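Local atomic coordinates of protein deadlock (Drosophila melanogaster, PDB entry 5XYV), a protein that binds the chromodomain protein Rhino directly through its N-terminal region as part of the Rhino-Deadlock-Cutoff complex and is required for oogenesis and germline maintenance. Residues T25-K28 with E32-T35. Sequence-based numbering, arbitrary orientation.
Sequences TSSK and EWNT
K28 lays its aliphatic chain across one face of the W33 indole, the two side chains crossing at roughly a right angle. K28 CB sits 3.6 Å from the centroid of the W33 five-membered ring and 22° off the ring normal, which meets the criteria for a CH-pi contact. CG continues over CE2 and CZ2, and K28 CD stands 3.7 Å above the W33 ring plane, over its centre. CE then passes CH2 and CZ3, so the methylene chain follows the indole from its pyrrole side to its benzene side. With chi4 at -50° the chain bends at its end, and NZ of K28 lies 5.4 Å from the centroid of the W33 six-membered ring, at most a weak cation-pi attraction. Near the indole plane, though tilted somewhat out of it, the carbonyl O of T25 accepts a hydrogen bond of 2.9 Å from NE1 of W33, with an N-H...O angle of 152°. On the glutamate side, OE1 of E32 reaches 3.1 Å from CB of K28 while accepting a hydrogen bond from N of T29. A leucine in place of W33 would probably leave the T25 carbonyl without this donor and the K28 methylenes without their flat support. The contact closes the turn between helices 9-23 and 30-45 within the N-terminal region required for Rhino binding, although no other chain of the assembly touches these two segments, and W33 also packs on L20 and L23 of the preceding helix.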
loop_
_atom_site.group_PDB
_atom_site.type_symbol
_atom_site.label_atom_id
_atom_site.label_comp_id
_atom_site.label_asym_id
_atom_site.label_seq_id
_atom_site.Cartn_x
_atom_site.Cartn_y
_atom_site.Cartn_z
ATOM N N THR C 25 13.243 -19.442 12.943
ATOM C CA THR C 25 14.467 -19.745 12.176
ATOM C C THR C 25 14.414 -21.054 11.396
ATOM O O THR C 25 14.992 -21.137 10.318
ATOM C CB THR C 25 15.763 -19.765 13.058
ATOM O OG1 THR C 25 15.669 -20.793 14.060
ATOM C CG2 THR C 25 16.024 -18.395 13.698
ATOM N N SER C 26 13.715 -22.067 11.901
ATOM C CA SER C 26 13.678 -23.366 11.202
ATOM C C SER C 26 12.704 -23.384 10.009
ATOM O O SER C 26 12.568 -24.389 9.319
ATOM C CB SER C 26 13.312 -24.492 12.172
ATOM O OG SER C 26 11.930 -24.458 12.448
ATOM N N SER C 27 12.043 -22.260 9.762
ATOM C CA SER C 27 10.988 -22.178 8.753
ATOM C C SER C 27 11.533 -21.832 7.352
ATOM O O SER C 27 10.818 -21.917 6.352
ATOM C CB SER C 27 9.947 -21.143 9.182
ATOM O OG SER C 27 10.352 -19.856 8.768
ATOM N N LYS C 28 12.793 -21.423 7.305
ATOM C CA LYS C 28 13.482 -21.172 6.057
ATOM C C LYS C 28 14.844 -21.839 6.143
ATOM O O LYS C 28 15.317 -22.154 7.235
ATOM C CB LYS C 28 13.654 -19.667 5.777
ATOM C CG LYS C 28 12.380 -18.820 5.786
ATOM C CD LYS C 28 12.667 -17.440 5.205
ATOM C CE LYS C 28 11.458 -16.505 5.340
ATOM N NZ LYS C 28 10.203 -17.106 4.845
ATOM N N GLU C 32 18.213 -18.939 2.334
ATOM C CA GLU C 32 16.985 -18.157 2.215
ATOM C C GLU C 32 16.966 -16.978 3.178
ATOM O O GLU C 32 16.518 -15.902 2.829
ATOM C CB GLU C 32 15.751 -19.017 2.480
ATOM C CG GLU C 32 15.376 -19.987 1.369
ATOM C CD GLU C 32 14.222 -20.905 1.783
ATOM O OE1 GLU C 32 13.909 -20.962 2.989
ATOM O OE2 GLU C 32 13.618 -21.562 0.909
ATOM N N TRP C 33 17.413 -17.210 4.401
ATOM C CA TRP C 33 17.466 -16.187 5.427
ATOM C C TRP C 33 18.486 -15.144 5.060
ATOM O O TRP C 33 18.241 -13.944 5.214
ATOM C CB TRP C 33 17.819 -16.791 6.799
ATOM C CG TRP C 33 16.671 -17.415 7.497
ATOM C CD1 TRP C 33 16.561 -18.713 7.910
ATOM C CD2 TRP C 33 15.450 -16.769 7.891
ATOM N NE1 TRP C 33 15.344 -18.915 8.526
ATOM C CE2 TRP C 33 14.643 -17.733 8.527
ATOM C CE3 TRP C 33 14.960 -15.466 7.755
ATOM C CZ2 TRP C 33 13.377 -17.441 9.031
ATOM C CZ3 TRP C 33 13.707 -15.179 8.249
ATOM C CH2 TRP C 33 12.934 -16.156 8.894
ATOM N N ASN C 34 19.648 -15.612 4.601
ATOM C CA ASN C 34 20.723 -14.689 4.265
ATOM C C ASN C 34 20.308 -13.713 3.183
ATOM O O ASN C 34 20.668 -12.542 3.260
ATOM C CB ASN C 34 21.992 -15.432 3.845
ATOM C CG ASN C 34 22.790 -15.922 5.037
ATOM O OD1 ASN C 34 22.474 -15.595 6.184
ATOM N ND2 ASN C 34 23.840 -16.691 4.778
ATOM N N THR C 35 19.544 -14.173 2.190
ATOM C CA THR C 35 19.153 -13.267 1.091
ATOM C C THR C 35 18.111 -12.265 1.552
ATOM O O THR C 35 18.188 -11.097 1.214
ATOM C CB THR C 35 18.598 -14.007 -0.157
ATOM O OG1 THR C 35 17.336 -14.600 0.146
ATOM C CG2 THR C 35 19.557 -15.043 -0.636
#